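PDB 3L84: transketolase from Campylobacter jejuni, which is a homodimeric enzyme of the transketolase family, built from two thiamine diphosphate-binding-type domains followed by a C-terminal transketolase-like domain. Local coordinates for residues D442-G447 / T452-E457; F605-K610 / F615-F620. All blocks are in the same frame, centred on the assembly; numbering follows the deposited sequence.

Interactions 1 and 2 bring a folded-back loop of the pyrimidine-binding domain against the C-terminal domain. Interaction 1 comes first along the chain, within the loop between strand 436-440 and helix 458-464 of the pyrimidine-binding domain. Interaction 2 follows in the C-terminal domain, where the loop after strand 598-600 meets the end of helix 611-617. Their centres lie about 9 Å apart, and they touch directly: Gln454 NE2 probably donates a hydrogen bond to Glu607 O (2.9 Å), while Ile444 and Gly445 pack on Phe615. Both also reach the second subunit, so the two domains and the dimer partner converge here.

Interaction 1 of 2, residues D442-G447 / T452-E457; sequences DSIGVG and THQPIE
The long loop that follows strand 436-440 of the pyrimidine-binding domain doubles back on itself here, with the 3-10 turn at 444-446 resting on the extended run through Gln454 and Pro455. The proline ring lies against the backbone of Asp442 and Ser443, its CB 3.5 Å from Asp442 O and its CD 3.7 Å from Ser443 N. Beside it, Gln454 runs its side chain along the turn: CG sits 3.8 Å from Ile444 CA, and the extended chain beyond it (chi2 165°) carries NE2, whose probable hydrogen-bond partner is Glu607 O of the C-terminal domain, to 2.9 Å from Gly447 O. Val446 straddles His453 O, both of its methyls, CG1 and CG2, lying 3.7 Å from that oxygen. A water joins the backbones, accepting from Ile444 N (2.9 Å) and donating to Pro455 O. The turn is braced internally as well, since Ser443 OG accepts a fairly straight bond from Gly445 N (2.9 Å, 161°). Further on, Gln454 O is bound by Arg426 of the second subunit. An ST turn at Ser443, near the start of this buried strand-to-helix connection, is the recognisable motif here.

Interaction 2 of 2, residues F605-K610 / F615-F620; sequences FGESGK and FERFGF
With chi1 at 161°, Arg617 sets its CG opposite the backbone N, and a bend at chi2 (72°) turns the guanidinium toward Glu607; Glu607, also bent at chi2 (-72°), brings OE2 to meet it. The salt bridge between Arg617 NH2 and Glu607 OE2 measures 3.1 Å. Its hydrogen bond is noticeably bent: the nitrogen meets OE2 on the anti side, tilted from the carboxylate plane, and the two planar groups are steeply inclined to each other. Arg617 NE has another partner, His95 of the second subunit, so the guanidinium is held from two places.

Next to this pair the Phe618 ring packs on the aliphatic part of Glu607 and on the backbone of Phe605 and Gly606. Its CE2 lies 3.8 Å from Glu607 CG, while its CZ approaches Phe605 O to 3.4 Å and Gly606 CA to 3.7 Å. Arg617 NH1 lies over one face of the ring, 3.7 Å above its plane and offset toward the rim. A Schellman motif ends the helix at these residues: Phe620 N bonds to Phe615 O, Gly619 N bonds to Glu616 O, and Gly619 takes the positive phi of the C-prime position. Salt bridge and ring together join the loop after strand 598-600 to the C-terminal end of helix 611-617, the helix it leads into, with the second subunit alongside and helix 622-629 following.

Interaction 1 of 2, residues D442-G447 / T452-E457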
loop_
_atom_site.group_PDB
_atom_site.type_symbol
_atom_site.label_atom_id
_atom_site.label_comp_id
_atom_site.label_asym_id
_atom_site.label_seq_id
_atom_site.Cartn_x
_atom_site.Cartn_y
_atom_site.Cartn_z
ATOM N N ASP A 442 4.199 -16.613 -5.534
ATOM C CA ASP A 442 4.270 -15.588 -6.599
ATOM C C ASP A 442 3.221 -15.616 -7.682
ATOM O O ASP A 442 3.256 -14.728 -8.521
ATOM C CB ASP A 442 5.639 -15.647 -7.292
ATOM C CG ASP A 442 5.836 -16.867 -8.177
ATOM O OD1 ASP A 442 5.374 -17.953 -7.817
ATOM O OD2 ASP A 442 6.554 -16.725 -9.199
ATOM N N SER A 443 2.301 -16.564 -7.689
ATOM C CA SER A 443 1.421 -16.693 -8.835
ATOM C C SER A 443 0.152 -17.448 -8.487
ATOM O O SER A 443 -0.085 -17.837 -7.349
ATOM C CB SER A 443 2.133 -17.410 -9.989
ATOM O OG SER A 443 2.173 -18.805 -9.725
ATOM N N ILE A 444 -0.662 -17.688 -9.508
ATOM C CA ILE A 444 -1.833 -18.583 -9.425
ATOM C C ILE A 444 -1.465 -19.969 -8.921
ATOM O O ILE A 444 -2.361 -20.696 -8.496
ATOM C CB ILE A 444 -2.546 -18.723 -10.796
ATOM C CG1 ILE A 444 -1.569 -19.012 -11.963
ATOM C CG2 ILE A 444 -3.343 -17.454 -11.099
ATOM C CD1 ILE A 444 -2.256 -19.600 -13.235
ATOM N N GLY A 445 -0.183 -20.342 -8.920
ATOM C CA GLY A 445 0.262 -21.589 -8.313
ATOM C C GLY A 445 -0.031 -21.684 -6.824
ATOM O O GLY A 445 -0.002 -22.781 -6.241
ATOM N N VAL A 446 -0.344 -20.557 -6.190
ATOM C CA VAL A 446 -0.903 -20.551 -4.838
ATOM C C VAL A 446 -2.092 -21.511 -4.680
ATOM O O VAL A 446 -2.247 -22.185 -3.652
ATOM C CB VAL A 446 -1.289 -19.094 -4.478
ATOM C CG1 VAL A 446 -2.288 -19.034 -3.312
ATOM C CG2 VAL A 446 -0.030 -18.323 -4.131
ATOM N N GLY A 447 -2.950 -21.574 -5.686
ATOM C CA GLY A 447 -4.043 -22.536 -5.705
ATOM C C GLY A 447 -5.254 -22.114 -4.905
ATOM O O GLY A 447 -5.905 -21.130 -5.199
ATOM N N THR A 452 -7.807 -13.389 -4.340
ATOM C CA THR A 452 -7.228 -12.392 -3.415
ATOM C C THR A 452 -5.811 -12.662 -3.034
ATOM O O THR A 452 -5.149 -11.752 -2.491
ATOM C CB THR A 452 -8.043 -12.248 -2.111
ATOM O OG1 THR A 452 -8.152 -13.499 -1.441
ATOM C CG2 THR A 452 -9.402 -11.699 -2.362
ATOM N N HIS A 453 -5.350 -13.903 -3.195
ATOM C CA HIS A 453 -4.031 -14.345 -2.754
ATOM C C HIS A 453 -3.152 -14.734 -3.942
ATOM O O HIS A 453 -2.094 -15.336 -3.706
ATOM C CB HIS A 453 -4.131 -15.487 -1.717
ATOM C CG HIS A 453 -4.668 -15.012 -0.406
ATOM N ND1 HIS A 453 -3.930 -14.928 0.759
ATOM C CD2 HIS A 453 -5.885 -14.502 -0.116
ATOM C CE1 HIS A 453 -4.711 -14.442 1.724
ATOM N NE2 HIS A 453 -5.895 -14.176 1.210
ATOM N N GLN A 454 -3.573 -14.461 -5.188
ATOM C CA GLN A 454 -2.835 -14.837 -6.388
ATOM C C GLN A 454 -2.347 -13.607 -7.067
ATOM O O GLN A 454 -3.161 -12.858 -7.631
ATOM C CB GLN A 454 -3.701 -15.664 -7.311
ATOM C CG GLN A 454 -3.971 -17.077 -6.730
ATOM C CD GLN A 454 -5.092 -17.816 -7.411
ATOM O OE1 GLN A 454 -5.802 -17.242 -8.225
ATOM N NE2 GLN A 454 -5.276 -19.090 -7.098
ATOM N N PRO A 455 -1.040 -13.337 -7.059
ATOM C CA PRO A 455 -0.509 -12.198 -7.771
ATOM C C PRO A 455 -0.794 -12.235 -9.267
ATOM O O PRO A 455 -0.903 -13.309 -9.866
ATOM C CB PRO A 455 1.000 -12.304 -7.529
ATOM C CG PRO A 455 1.117 -13.059 -6.279
ATOM C CD PRO A 455 0.009 -14.067 -6.326
ATOM N N ILE A 456 -1.009 -11.054 -9.835
ATOM C CA ILE A 456 -1.216 -10.894 -11.285
ATOM C C ILE A 456 -0.403 -9.708 -11.787
ATOM O O ILE A 456 0.376 -9.838 -12.747
ATOM C CB ILE A 456 -2.731 -10.697 -11.641
ATOM C CG1 ILE A 456 -3.588 -11.882 -11.206
ATOM C CG2 ILE A 456 -2.897 -10.391 -13.136
ATOM C CD1 ILE A 456 -3.390 -13.179 -11.990
ATOM N N GLU A 457 -0.562 -8.560 -11.147
ATOM C CA GLU A 457 -0.005 -7.276 -11.596
ATOM C C GLU A 457 1.263 -6.833 -10.852
ATOM O O GLU A 457 1.867 -5.814 -11.209
ATOM C CB GLU A 457 -1.057 -6.162 -11.500
ATOM C CG GLU A 457 -1.490 -5.746 -10.112
ATOM C CD GLU A 457 -2.595 -6.584 -9.456
ATOM O OE1 GLU A 457 -2.665 -7.835 -9.639
ATOM O OE2 GLU A 457 -3.384 -6.011 -8.660
HETATM O O HOH W 1 -0.332 -15.538 -11.402
#

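Interaction 2 of 2, residues F605-K610 / F615-F620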
loop_
_atom_site.group_PDB
_atom_site.type_symbol
_atom_site.label_atom_id
_atom_site.label_comp_id
_atom_site.label_asym_id
_atom_site.label_seq_id
_atom_site.Cartn_x
_atom_site.Cartn_y
_atom_site.Cartn_z
ATOM N N PHE A 605 -8.088 -11.761 -13.053
ATOM C CA PHE A 605 -7.769 -12.319 -11.754
ATOM C C PHE A 605 -7.808 -13.848 -11.791
ATOM O O PHE A 605 -8.282 -14.451 -12.778
ATOM C CB PHE A 605 -8.635 -11.765 -10.644
ATOM C CG PHE A 605 -8.408 -10.297 -10.389
ATOM C CD1 PHE A 605 -7.218 -9.861 -9.820
ATOM C CD2 PHE A 605 -9.374 -9.349 -10.681
ATOM C CE1 PHE A 605 -6.989 -8.514 -9.553
ATOM C CE2 PHE A 605 -9.151 -7.999 -10.443
ATOM C CZ PHE A 605 -7.944 -7.582 -9.871
ATOM N N GLY A 606 -7.283 -14.470 -10.767
ATOM C CA GLY A 606 -7.199 -15.918 -10.700
ATOM C C GLY A 606 -8.461 -16.633 -10.266
ATOM O O GLY A 606 -9.570 -16.139 -10.461
ATOM N N GLU A 607 -8.285 -17.856 -9.765
ATOM C CA GLU A 607 -9.382 -18.731 -9.377
ATOM C C GLU A 607 -8.967 -19.544 -8.163
ATOM O O GLU A 607 -7.849 -19.962 -8.051
ATOM C CB GLU A 607 -9.705 -19.694 -10.523
ATOM C CG GLU A 607 -10.348 -19.066 -11.749
ATOM C CD GLU A 607 -11.771 -18.639 -11.550
ATOM O OE1 GLU A 607 -12.411 -18.943 -10.514
ATOM O OE2 GLU A 607 -12.261 -17.942 -12.488
ATOM N N SER A 608 -9.911 -19.835 -7.276
ATOM C CA SER A 608 -9.698 -20.777 -6.193
ATOM C C SER A 608 -9.817 -22.204 -6.696
ATOM O O SER A 608 -10.889 -22.640 -7.089
ATOM C CB SER A 608 -10.719 -20.477 -5.067
ATOM O OG SER A 608 -10.634 -21.431 -4.037
ATOM N N GLY A 609 -8.743 -22.971 -6.627
ATOM C CA GLY A 609 -8.743 -24.378 -7.026
ATOM C C GLY A 609 -7.369 -24.963 -6.817
ATOM O O GLY A 609 -6.430 -24.257 -6.452
ATOM N N LYS A 610 -7.244 -26.279 -6.995
ATOM C CA LYS A 610 -5.923 -26.916 -6.914
ATOM C C LYS A 610 -4.976 -26.300 -7.911
ATOM O O LYS A 610 -5.392 -25.992 -9.029
ATOM C CB LYS A 610 -6.093 -28.406 -7.187
ATOM C CG LYS A 610 -6.918 -29.196 -6.137
ATOM C CD LYS A 610 -7.046 -30.670 -6.530
ATOM C CE LYS A 610 -7.989 -31.419 -5.571
ATOM N NZ LYS A 610 -7.587 -31.342 -4.148
ATOM N N PHE A 615 -3.524 -23.751 -13.122
ATOM C CA PHE A 615 -2.603 -23.533 -14.225
ATOM C C PHE A 615 -3.208 -23.983 -15.555
ATOM O O PHE A 615 -3.038 -23.296 -16.548
ATOM C CB PHE A 615 -1.251 -24.232 -13.973
ATOM C CG PHE A 615 -0.257 -23.431 -13.159
ATOM C CD1 PHE A 615 0.224 -22.225 -13.612
ATOM C CD2 PHE A 615 0.220 -23.922 -11.963
ATOM C CE1 PHE A 615 1.168 -21.508 -12.854
ATOM C CE2 PHE A 615 1.159 -23.183 -11.219
ATOM C CZ PHE A 615 1.621 -22.018 -11.678
ATOM N N GLU A 616 -3.931 -25.095 -15.555
ATOM C CA GLU A 616 -4.547 -25.592 -16.797
ATOM C C GLU A 616 -5.614 -24.602 -17.264
ATOM O O GLU A 616 -5.693 -24.257 -18.451
ATOM C CB GLU A 616 -5.150 -26.993 -16.589
ATOM C CG GLU A 616 -5.752 -27.603 -17.826
ATOM C CD GLU A 616 -4.748 -27.885 -18.917
ATOM O OE1 GLU A 616 -3.567 -28.223 -18.638
ATOM O OE2 GLU A 616 -5.160 -27.834 -20.097
ATOM N N ARG A 617 -6.437 -24.128 -16.331
ATOM C CA ARG A 617 -7.478 -23.157 -16.636
ATOM C C ARG A 617 -6.914 -21.923 -17.353
ATOM O O ARG A 617 -7.542 -21.396 -18.270
ATOM C CB ARG A 617 -8.154 -22.779 -15.300
ATOM C CG ARG A 617 -8.944 -21.494 -15.309
ATOM C CD ARG A 617 -10.230 -21.583 -16.087
ATOM N NE ARG A 617 -10.996 -20.407 -15.663
ATOM C CZ ARG A 617 -10.785 -19.163 -16.085
ATOM N NH1 ARG A 617 -9.929 -18.895 -17.050
ATOM N NH2 ARG A 617 -11.455 -18.188 -15.506
ATOM N N PHE A 618 -5.751 -21.464 -16.909
ATOM C CA PHE A 618 -5.153 -20.264 -17.456
ATOM C C PHE A 618 -4.206 -20.523 -18.621
ATOM O O PHE A 618 -3.578 -19.590 -19.140
ATOM C CB PHE A 618 -4.518 -19.439 -16.301
ATOM C CG PHE A 618 -5.564 -18.723 -15.506
ATOM C CD1 PHE A 618 -6.174 -17.601 -16.024
ATOM C CD2 PHE A 618 -6.008 -19.214 -14.300
ATOM C CE1 PHE A 618 -7.202 -17.006 -15.318
ATOM C CE2 PHE A 618 -7.017 -18.614 -13.576
ATOM C CZ PHE A 618 -7.592 -17.503 -14.065
ATOM N N GLY A 619 -4.174 -21.778 -19.095
ATOM C CA GLY A 619 -3.499 -22.065 -20.347
ATOM C C GLY A 619 -2.079 -22.518 -20.268
ATOM O O GLY A 619 -1.423 -22.637 -21.298
ATOM N N PHE A 620 -1.582 -22.796 -19.084
ATOM C CA PHE A 620 -0.158 -23.150 -18.893
ATOM C C PHE A 620 0.050 -24.631 -19.014
ATOM O O PHE A 620 0.197 -25.349 -18.035
ATOM C CB PHE A 620 0.391 -22.531 -17.600
ATOM C CG PHE A 620 0.380 -21.031 -17.644
ATOM C CD1 PHE A 620 1.419 -20.347 -18.262
ATOM C CD2 PHE A 620 -0.684 -20.306 -17.161
ATOM C CE1 PHE A 620 1.384 -18.972 -18.380
ATOM C CE2 PHE A 620 -0.724 -18.937 -17.292
ATOM C CZ PHE A 620 0.312 -18.257 -17.915
#